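PDB 4YHE: GH5 from Bacteroidetes bacterium AC2a, which probably hydrolyses beta-glucosidic linkages of cellulose or related glucans, as a family 5 glycoside hydrolase linked with a polysaccharide utilization locus. Local coordinates for residues H241-W246 with D341-I346; K253-G258 with V299-K304; V268-Y273 with R310-R315. One frame throughout, in Å; residues are numbered along the deposited sequence.

Contact 1: H241-W246 with D341-I346; sequences HSYDPW and DGFGVI
Y243, whose ring meets F343, follows directly on S242, whose OG bonds twice to D244 and weakly to Y273 OH. That hydroxyl donates to D244 OD2 at 2.6 Å, reaching the oxygen from above the carboxylate plane, 52° out of it. It also accepts from D244 N at 3.2 Å, which closes an ST turn. The chain is thus braced where strand 236-242, sixth of the barrel, gives way to the loop carrying Y243. Facing it is the loop after strand 327-332, with V345 N and I346 N both bonded to D332 OD2. The backbones stay far apart, 11.3 Å between Y243 CA and F343 CA, and the two rings bridge the distance. With CG anti to its carbonyl carbon (chi1 -58°), Y243 directs its ring toward F343. Y243 CE1 comes 3.8 Å from F343 CZ; with centroids 5.7 Å apart and planes inclined by 64°, the two rings meet at an oblique angle. W331 packs edge-to-face with F343 and also touches Y243. H241 ND1 meets E164, just beyond strand 157-160, and E295 lies near the end of strand 291-296; family 5 enzymes carry their catalytic pair at these positions, so both glutamates are probably catalytic. Chemically, the rings meet through carbon alone, while the polar end of Y243 is bonded to E295, a probable active-site residue.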
loop_
_atom_site.group_PDB
_atom_site.type_symbol
_atom_site.label_atom_id
_atom_site.label_comp_id
_atom_site.label_asym_id
_atom_site.label_seq_id
_atom_site.Cartn_x
_atom_site.Cartn_y
_atom_site.Cartn_z
ATOM N N HIS A 241 -3.336 1.873 4.561
ATOM C CA HIS A 241 -3.870 2.444 3.327
ATOM C C HIS A 241 -4.834 3.561 3.680
ATOM O O HIS A 241 -5.549 3.482 4.680
ATOM C CB HIS A 241 -4.615 1.420 2.461
ATOM C CG HIS A 241 -3.759 0.311 1.950
ATOM N ND1 HIS A 241 -4.275 -0.750 1.247
ATOM C CD2 HIS A 241 -2.440 0.061 2.086
ATOM C CE1 HIS A 241 -3.305 -1.588 0.942
ATOM N NE2 HIS A 241 -2.176 -1.118 1.443
ATOM N N SER A 242 -4.845 4.613 2.862
ATOM C CA SER A 242 -5.916 5.619 2.957
ATOM C C SER A 242 -6.406 6.191 1.648
ATOM O O SER A 242 -5.641 6.779 0.857
ATOM C CB SER A 242 -5.534 6.776 3.893
ATOM O OG SER A 242 -6.603 7.710 3.967
ATOM N N TYR A 243 -7.712 6.028 1.448
ATOM C CA TYR A 243 -8.480 6.731 0.410
ATOM C C TYR A 243 -9.559 7.638 1.071
ATOM O O TYR A 243 -10.682 7.807 0.568
ATOM C CB TYR A 243 -9.097 5.737 -0.548
ATOM C CG TYR A 243 -8.103 4.839 -1.225
ATOM C CD1 TYR A 243 -7.515 5.209 -2.424
ATOM C CD2 TYR A 243 -7.734 3.612 -0.663
ATOM C CE1 TYR A 243 -6.601 4.386 -3.075
ATOM C CE2 TYR A 243 -6.823 2.780 -1.306
ATOM C CZ TYR A 243 -6.245 3.187 -2.495
ATOM O OH TYR A 243 -5.380 2.381 -3.162
ATOM N N ASP A 244 -9.170 8.275 2.171
ATOM C CA ASP A 244 -10.096 9.022 3.022
ATOM C C ASP A 244 -10.220 10.486 2.603
ATOM O O ASP A 244 -9.200 11.103 2.245
ATOM C CB ASP A 244 -9.628 8.984 4.488
ATOM C CG ASP A 244 -9.581 7.575 5.077
ATOM O OD1 ASP A 244 -10.549 6.822 4.916
ATOM O OD2 ASP A 244 -8.545 7.211 5.696
ATOM N N PRO A 245 -11.446 11.054 2.658
ATOM C CA PRO A 245 -12.684 10.298 2.922
ATOM C C PRO A 245 -13.178 9.636 1.644
ATOM O O PRO A 245 -13.122 10.220 0.579
ATOM C CB PRO A 245 -13.661 11.380 3.399
ATOM C CG PRO A 245 -13.213 12.610 2.679
ATOM C CD PRO A 245 -11.729 12.485 2.434
ATOM N N TRP A 246 -13.706 8.428 1.754
ATOM C CA TRP A 246 -13.944 7.627 0.594
ATOM C C TRP A 246 -14.860 8.286 -0.414
ATOM O O TRP A 246 -14.624 8.181 -1.615
ATOM C CB TRP A 246 -14.539 6.245 1.006
ATOM C CG TRP A 246 -14.840 5.411 -0.191
ATOM C CD1 TRP A 246 -16.063 5.121 -0.694
ATOM C CD2 TRP A 246 -13.892 4.795 -1.070
ATOM N NE1 TRP A 246 -15.947 4.375 -1.813
ATOM C CE2 TRP A 246 -14.627 4.135 -2.064
ATOM C CE3 TRP A 246 -12.503 4.733 -1.106
ATOM C CZ2 TRP A 246 -14.024 3.417 -3.079
ATOM C CZ3 TRP A 246 -11.894 3.999 -2.113
ATOM C CH2 TRP A 246 -12.653 3.373 -3.096
ATOM N N ASP A 341 -12.452 4.861 -9.971
ATOM C CA ASP A 341 -11.286 4.098 -10.484
ATOM C C ASP A 341 -10.290 4.830 -11.364
ATOM O O ASP A 341 -9.372 4.221 -11.899
ATOM C CB ASP A 341 -11.693 2.778 -11.117
ATOM C CG ASP A 341 -11.641 1.662 -10.123
ATOM O OD1 ASP A 341 -10.548 1.415 -9.506
ATOM O OD2 ASP A 341 -12.718 1.094 -9.898
ATOM N N GLY A 342 -10.437 6.134 -11.434
ATOM C CA GLY A 342 -9.596 6.936 -12.278
ATOM C C GLY A 342 -8.334 7.311 -11.581
ATOM O O GLY A 342 -8.196 8.466 -11.170
ATOM N N PHE A 343 -7.422 6.345 -11.419
ATOM C CA PHE A 343 -6.139 6.604 -10.680
ATOM C C PHE A 343 -4.863 6.677 -11.571
ATOM O O PHE A 343 -3.762 6.921 -11.068
ATOM C CB PHE A 343 -5.897 5.517 -9.619
ATOM C CG PHE A 343 -6.851 5.549 -8.430
ATOM C CD1 PHE A 343 -6.712 6.508 -7.415
ATOM C CD2 PHE A 343 -7.872 4.592 -8.292
ATOM C CE1 PHE A 343 -7.543 6.525 -6.304
ATOM C CE2 PHE A 343 -8.721 4.624 -7.182
ATOM C CZ PHE A 343 -8.533 5.549 -6.168
ATOM N N GLY A 344 -4.971 6.396 -12.867
ATOM C CA GLY A 344 -3.791 6.291 -13.698
ATOM C C GLY A 344 -3.144 7.652 -13.904
ATOM O O GLY A 344 -3.800 8.585 -14.349
ATOM N N VAL A 345 -1.884 7.775 -13.548
ATOM C CA VAL A 345 -1.135 9.018 -13.862
ATOM C C VAL A 345 0.142 8.786 -14.692
ATOM O O VAL A 345 0.603 9.732 -15.349
ATOM C CB VAL A 345 -0.774 9.835 -12.593
ATOM C CG1 VAL A 345 -2.032 10.285 -11.853
ATOM C CG2 VAL A 345 0.158 9.068 -11.676
ATOM N N ILE A 346 0.711 7.577 -14.616
ATOM C CA ILE A 346 1.853 7.155 -15.414
ATOM C C ILE A 346 1.573 5.845 -16.113
ATOM O O ILE A 346 1.065 4.899 -15.494
ATOM C CB ILE A 346 3.121 7.038 -14.550
ATOM C CG1 ILE A 346 3.605 8.435 -14.174
ATOM C CG2 ILE A 346 4.247 6.286 -15.258
ATOM C CD1 ILE A 346 4.675 8.454 -13.116
#

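Contact 2: K253-G258 with V299-K304; sequences KYNEWG and VRRASK
R301 bends at chi2 (-67°) and again at chi3, which carries its guanidinium round to N255, whose own CG lies beside the backbone N. The pairing joins two loops of the (beta/alpha)8 barrel, one following strand 236-242 and the short helix 246-249, the other following strand 291-296; the nearest CA atoms, those of N255 and R301, are 7.6 Å apart. NH1 of R301 does the bridging. It gives a 2.8 Å hydrogen bond to N255 OD1, fairly straight at 154°, approaching from above the amide carbonyl plane instead of along a lone pair. A weak second bond runs from R301 NH1 to Y254 O at 3.2 Å. N255 OD1 meets the guanidinium edge, slightly tilted from its plane, with the amide plane turned 84° against it.

The other edge is tied to its own loop: R301 NE donates to V299 O at 2.9 Å. A weak bond from R301 NH2 reaches that same carbonyl. NH2 also bonds to Y248 O, and the Y248 ring forms a cation-pi contact with the arginine. Such spread-out donation probably fixes the rotation of the buried group, with carbonyl oxygens as its acceptors. One guanidinium face is covered by V299, whose CG2 sits 3.3 Å above the R301 guanidinium plane, offset toward the rim.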
loop_
_atom_site.group_PDB
_atom_site.type_symbol
_atom_site.label_atom_id
_atom_site.label_comp_id
_atom_site.label_asym_id
_atom_site.label_seq_id
_atom_site.Cartn_x
_atom_site.Cartn_y
_atom_site.Cartn_z
ATOM N N LYS A 253 -18.436 10.714 -5.179
ATOM C CA LYS A 253 -19.751 11.268 -5.050
ATOM C C LYS A 253 -19.672 12.766 -4.815
ATOM O O LYS A 253 -20.557 13.521 -5.266
ATOM C CB LYS A 253 -20.482 10.645 -3.884
ATOM C CG LYS A 253 -20.959 9.235 -4.163
ATOM C CD LYS A 253 -21.556 8.663 -2.915
ATOM C CE LYS A 253 -21.724 7.172 -2.996
ATOM N NZ LYS A 253 -22.721 6.761 -3.988
ATOM N N TYR A 254 -18.649 13.186 -4.082
ATOM C CA TYR A 254 -18.359 14.591 -3.887
ATOM C C TYR A 254 -17.068 14.946 -4.629
ATOM O O TYR A 254 -16.117 14.170 -4.632
ATOM C CB TYR A 254 -18.187 14.875 -2.401
ATOM C CG TYR A 254 -19.420 14.560 -1.573
ATOM C CD1 TYR A 254 -19.645 13.268 -1.086
ATOM C CD2 TYR A 254 -20.374 15.538 -1.306
ATOM C CE1 TYR A 254 -20.766 12.965 -0.326
ATOM C CE2 TYR A 254 -21.504 15.253 -0.545
ATOM C CZ TYR A 254 -21.695 13.955 -0.058
ATOM O OH TYR A 254 -22.834 13.649 0.666
ATOM N N ASN A 255 -16.996 16.151 -5.188
ATOM C CA ASN A 255 -15.842 16.500 -5.986
ATOM C C ASN A 255 -15.045 17.699 -5.504
ATOM O O ASN A 255 -14.185 18.185 -6.219
ATOM C CB ASN A 255 -16.274 16.616 -7.455
ATOM C CG ASN A 255 -16.535 15.257 -8.063
ATOM O OD1 ASN A 255 -15.611 14.486 -8.276
ATOM N ND2 ASN A 255 -17.798 14.923 -8.246
ATOM N N GLU A 256 -15.307 18.130 -4.281
ATOM C CA GLU A 256 -14.477 19.116 -3.606
ATOM C C GLU A 256 -14.080 18.591 -2.219
ATOM O O GLU A 256 -14.709 17.665 -1.685
ATOM C CB GLU A 256 -15.230 20.460 -3.557
ATOM C CG GLU A 256 -15.470 21.065 -4.936
ATOM C CD GLU A 256 -16.165 22.431 -4.953
ATOM O OE1 GLU A 256 -16.838 22.801 -3.973
ATOM O OE2 GLU A 256 -16.040 23.132 -5.987
ATOM N N TRP A 257 -13.037 19.176 -1.633
ATOM C CA TRP A 257 -12.523 18.733 -0.340
ATOM C C TRP A 257 -11.887 19.883 0.390
ATOM O O TRP A 257 -11.244 20.737 -0.233
ATOM C CB TRP A 257 -11.488 17.606 -0.523
ATOM C CG TRP A 257 -10.914 17.050 0.749
ATOM C CD1 TRP A 257 -11.454 16.056 1.535
ATOM C CD2 TRP A 257 -9.691 17.430 1.384
ATOM N NE1 TRP A 257 -10.651 15.810 2.608
ATOM C CE2 TRP A 257 -9.545 16.616 2.525
ATOM C CE3 TRP A 257 -8.679 18.349 1.076
ATOM C CZ2 TRP A 257 -8.448 16.709 3.371
ATOM C CZ3 TRP A 257 -7.616 18.448 1.923
ATOM C CH2 TRP A 257 -7.502 17.647 3.065
ATOM N N GLY A 258 -12.105 19.911 1.697
ATOM C CA GLY A 258 -11.500 20.886 2.571
ATOM C C GLY A 258 -12.349 22.121 2.807
ATOM O O GLY A 258 -13.472 22.252 2.309
ATOM N N VAL A 299 -9.081 9.911 -6.906
ATOM C CA VAL A 299 -9.306 9.856 -8.332
ATOM C C VAL A 299 -9.253 11.202 -9.049
ATOM O O VAL A 299 -9.421 12.275 -8.459
ATOM C CB VAL A 299 -10.608 9.128 -8.702
ATOM C CG1 VAL A 299 -10.557 7.699 -8.161
ATOM C CG2 VAL A 299 -11.854 9.887 -8.247
ATOM N N ARG A 300 -9.002 11.117 -10.344
ATOM C CA ARG A 300 -8.947 12.260 -11.227
ATOM C C ARG A 300 -10.350 12.830 -11.445
ATOM O O ARG A 300 -11.357 12.111 -11.368
ATOM C CB ARG A 300 -8.347 11.835 -12.578
ATOM C CG ARG A 300 -8.031 12.992 -13.535
ATOM C CD ARG A 300 -7.401 12.517 -14.829
ATOM N NE ARG A 300 -8.326 11.804 -15.706
ATOM C CZ ARG A 300 -9.181 12.407 -16.539
ATOM N NH1 ARG A 300 -9.289 13.734 -16.572
ATOM N NH2 ARG A 300 -9.935 11.676 -17.325
ATOM N N ARG A 301 -10.403 14.113 -11.768
ATOM C CA ARG A 301 -11.671 14.783 -12.052
ATOM C C ARG A 301 -11.750 15.321 -13.471
ATOM O O ARG A 301 -10.738 15.784 -14.021
ATOM C CB ARG A 301 -11.860 15.948 -11.077
ATOM C CG ARG A 301 -11.536 15.605 -9.645
ATOM C CD ARG A 301 -12.503 14.603 -9.029
ATOM N NE ARG A 301 -11.810 13.774 -8.043
ATOM C CZ ARG A 301 -12.317 13.329 -6.892
ATOM N NH1 ARG A 301 -13.557 13.614 -6.515
ATOM N NH2 ARG A 301 -11.563 12.586 -6.101
ATOM N N ALA A 302 -12.958 15.360 -14.032
ATOM C CA ALA A 302 -13.140 15.904 -15.405
ATOM C C ALA A 302 -12.992 17.437 -15.518
ATOM O O ALA A 302 -12.355 17.959 -16.439
ATOM C CB ALA A 302 -14.465 15.426 -15.988
ATOM N N SER A 303 -13.519 18.151 -14.537
ATOM C CA SER A 303 -13.469 19.613 -14.506
ATOM C C SER A 303 -12.138 20.116 -13.978
ATOM O O SER A 303 -11.589 19.571 -13.029
ATOM C CB SER A 303 -14.660 20.135 -13.665
ATOM O OG SER A 303 -14.274 20.970 -12.581
ATOM N N LYS A 304 -11.592 21.166 -14.580
ATOM C CA LYS A 304 -10.325 21.711 -14.091
ATOM C C LYS A 304 -10.439 22.264 -12.691
ATOM O O LYS A 304 -9.512 22.155 -11.901
ATOM C CB LYS A 304 -9.829 22.843 -14.990
ATOM C CG LYS A 304 -9.355 22.377 -16.348
ATOM C CD LYS A 304 -8.608 23.489 -17.064
ATOM C CE LYS A 304 -8.157 23.015 -18.428
ATOM N NZ LYS A 304 -7.320 24.040 -19.102
#

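Contact 3: V268-Y273 with R310-R315; sequences VGEEAY and RLYYFR
E270 and Y312 make the tight half of this helix-helix contact; Y273 and Y313 make the looser, water-bridged half. The helices, 270-285 and 304-323, follow the sixth and seventh strands of the TIM barrel and are neighbours in its outer layer, with 8.7 Å between E270 CA and Y313 CA at their nearest approach. At the tight end Y312 OH donates to E270 OE2 over 2.7 Å, using the anti lone pair of the carboxylate. The E270 chain bends at chi2 (95°), bringing a group at the first turn of its helix round to the phenol. Carboxylate and ring are turned 79° against each other, and OE2 lies at the edge of the Y312 ring, near its plane. H259 ND1 bonds to the same OE2, so this oxygen of a buried glutamate is held from two residues, while Y381 of helix 377-382 packs against both E270 and Y312. With an alanine in place of E270, the Y312 hydroxyl and H259 ND1 would probably both lose their shared partner and the phenol would be freer to turn.

Three residues further along helix 270-285 the fit is more open. Y273 CE2 comes no nearer than 3.7 Å to Y313 OH, and the ring centroids are 6.0 Å apart. Their planes stand at 85°, and the rings meet obliquely. The phenol of Y313 is directed to D244 O, its strongest polar partner, and W257 and Y248 each pack edge-to-face on its ring. Polar contact between the two tyrosines is indirect: a single water lies 2.8 Å from Y273 OH and donates to Y313 OH, also at 2.8 Å.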
loop_
_atom_site.group_PDB
_atom_site.type_symbol
_atom_site.label_atom_id
_atom_site.label_comp_id
_atom_site.label_asym_id
_atom_site.label_seq_id
_atom_site.Cartn_x
_atom_site.Cartn_y
_atom_site.Cartn_z
ATOM N N VAL A 268 -16.031 16.349 6.971
ATOM C CA VAL A 268 -14.811 15.551 6.901
ATOM C C VAL A 268 -13.803 16.206 5.953
ATOM O O VAL A 268 -13.927 16.120 4.731
ATOM C CB VAL A 268 -15.073 14.114 6.430
ATOM C CG1 VAL A 268 -13.778 13.319 6.545
ATOM C CG2 VAL A 268 -16.187 13.456 7.257
ATOM N N GLY A 269 -12.801 16.842 6.534
ATOM C CA GLY A 269 -11.805 17.541 5.766
ATOM C C GLY A 269 -10.426 17.455 6.366
ATOM O O GLY A 269 -10.009 16.411 6.781
ATOM N N GLU A 270 -9.715 18.582 6.401
ATOM C CA GLU A 270 -8.337 18.602 6.842
ATOM C C GLU A 270 -8.092 18.074 8.242
ATOM O O GLU A 270 -7.174 17.279 8.453
ATOM C CB GLU A 270 -7.765 20.025 6.754
ATOM C CG GLU A 270 -7.703 20.582 5.349
ATOM C CD GLU A 270 -8.913 21.441 4.970
ATOM O OE1 GLU A 270 -10.002 21.273 5.564
ATOM O OE2 GLU A 270 -8.766 22.292 4.065
ATOM N N GLU A 271 -8.891 18.541 9.200
ATOM C CA GLU A 271 -8.723 18.150 10.597
ATOM C C GLU A 271 -8.869 16.632 10.777
ATOM O O GLU A 271 -8.101 15.988 11.497
ATOM C CB GLU A 271 -9.759 18.846 11.495
ATOM C CG GLU A 271 -9.505 20.325 11.703
ATOM C CD GLU A 271 -10.474 20.952 12.711
ATOM O OE1 GLU A 271 -11.616 20.433 12.869
ATOM O OE2 GLU A 271 -10.086 21.974 13.341
ATOM N N ALA A 272 -9.866 16.067 10.125
ATOM C CA ALA A 272 -10.055 14.614 10.199
ATOM C C ALA A 272 -8.824 13.850 9.698
ATOM O O ALA A 272 -8.357 12.926 10.337
ATOM C CB ALA A 272 -11.273 14.230 9.418
ATOM N N TYR A 273 -8.291 14.259 8.557
ATOM C CA TYR A 273 -7.191 13.525 7.947
ATOM C C TYR A 273 -5.944 13.649 8.818
ATOM O O TYR A 273 -5.272 12.665 9.104
ATOM C CB TYR A 273 -6.953 13.980 6.494
ATOM C CG TYR A 273 -6.192 12.955 5.656
ATOM C CD1 TYR A 273 -4.857 12.713 5.873
ATOM C CD2 TYR A 273 -6.840 12.188 4.681
ATOM C CE1 TYR A 273 -4.154 11.769 5.123
ATOM C CE2 TYR A 273 -6.160 11.248 3.931
ATOM C CZ TYR A 273 -4.804 11.035 4.161
ATOM O OH TYR A 273 -4.108 10.076 3.430
ATOM N N ARG A 310 -8.342 18.138 -6.003
ATOM C CA ARG A 310 -7.526 16.934 -5.927
ATOM C C ARG A 310 -6.023 17.251 -5.689
ATOM O O ARG A 310 -5.360 16.621 -4.865
ATOM C CB ARG A 310 -7.742 16.101 -7.197
ATOM C CG ARG A 310 -6.982 14.771 -7.201
ATOM C CD ARG A 310 -6.744 14.292 -8.613
ATOM N NE ARG A 310 -6.284 12.927 -8.702
ATOM C CZ ARG A 310 -5.770 12.344 -9.790
ATOM N NH1 ARG A 310 -5.571 13.011 -10.904
ATOM N NH2 ARG A 310 -5.405 11.087 -9.740
ATOM N N LEU A 311 -5.502 18.248 -6.384
ATOM C CA LEU A 311 -4.111 18.650 -6.209
ATOM C C LEU A 311 -3.888 19.233 -4.822
ATOM O O LEU A 311 -2.893 18.913 -4.194
ATOM C CB LEU A 311 -3.663 19.640 -7.296
ATOM C CG LEU A 311 -3.776 19.196 -8.741
ATOM C CD1 LEU A 311 -3.134 20.212 -9.698
ATOM C CD2 LEU A 311 -3.088 17.858 -8.943
ATOM N N TYR A 312 -4.834 20.055 -4.358
ATOM C CA TYR A 312 -4.846 20.583 -2.988
ATOM C C TYR A 312 -4.839 19.456 -1.976
ATOM O O TYR A 312 -4.064 19.453 -1.058
ATOM C CB TYR A 312 -6.057 21.507 -2.747
ATOM C CG TYR A 312 -6.223 21.910 -1.313
ATOM C CD1 TYR A 312 -5.319 22.802 -0.714
ATOM C CD2 TYR A 312 -7.269 21.417 -0.534
ATOM C CE1 TYR A 312 -5.441 23.161 0.605
ATOM C CE2 TYR A 312 -7.415 21.803 0.787
ATOM C CZ TYR A 312 -6.491 22.676 1.353
ATOM O OH TYR A 312 -6.584 23.072 2.647
ATOM N N TYR A 313 -5.708 18.472 -2.165
ATOM C CA TYR A 313 -5.692 17.299 -1.299
ATOM C C TYR A 313 -4.318 16.637 -1.212
ATOM O O TYR A 313 -3.833 16.386 -0.119
ATOM C CB TYR A 313 -6.777 16.360 -1.797
ATOM C CG TYR A 313 -6.882 15.006 -1.161
ATOM C CD1 TYR A 313 -7.600 14.817 0.025
ATOM C CD2 TYR A 313 -6.364 13.895 -1.786
ATOM C CE1 TYR A 313 -7.780 13.547 0.563
ATOM C CE2 TYR A 313 -6.534 12.625 -1.253
ATOM C CZ TYR A 313 -7.232 12.455 -0.079
ATOM O OH TYR A 313 -7.403 11.199 0.431
ATOM N N PHE A 314 -3.652 16.412 -2.352
ATOM C CA PHE A 314 -2.362 15.815 -2.361
ATOM C C PHE A 314 -1.334 16.717 -1.643
ATOM O O PHE A 314 -0.576 16.255 -0.829
ATOM C CB PHE A 314 -1.898 15.528 -3.805
ATOM C CG PHE A 314 -2.683 14.419 -4.533
ATOM C CD1 PHE A 314 -3.264 13.371 -3.861
ATOM C CD2 PHE A 314 -2.795 14.450 -5.899
ATOM C CE1 PHE A 314 -3.959 12.377 -4.544
ATOM C CE2 PHE A 314 -3.449 13.458 -6.596
ATOM C CZ PHE A 314 -4.036 12.416 -5.914
ATOM N N ARG A 315 -1.303 18.002 -1.963
ATOM C CA ARG A 315 -0.336 18.852 -1.303
ATOM C C ARG A 315 -0.504 18.808 0.197
ATOM O O ARG A 315 0.449 18.607 0.934
ATOM C CB ARG A 315 -0.457 20.286 -1.774
ATOM C CG ARG A 315 -0.042 20.513 -3.196
ATOM C CD ARG A 315 0.229 22.012 -3.420
ATOM N NE ARG A 315 -0.971 22.844 -3.202
ATOM C CZ ARG A 315 -1.983 22.963 -4.057
ATOM N NH1 ARG A 315 -1.969 22.314 -5.219
ATOM N NH2 ARG A 315 -3.014 23.746 -3.753
HETATM O O HOH W 1 -5.226 9.491 0.950
#

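All three contacts lie on one side of the barrel, their centres 12 to 13 Å apart. Contact 1 joins the loops that follow the sixth and eighth strands; contacts 2 and 3 fall along the chain between its segments and alternate with each other, in the order 253-258, 268-273, 299-304, 310-315. Contact 2 links loops that precede the two helices paired in contact 3. A probable hydrogen bond, G342 O to R300 N at 2.9 Å, joins contacts 1 and 2, and W257 packs against both P245 of contact 1 and Y312 of contact 3. Loops near the probable active site are thus joined to the outer helical layer.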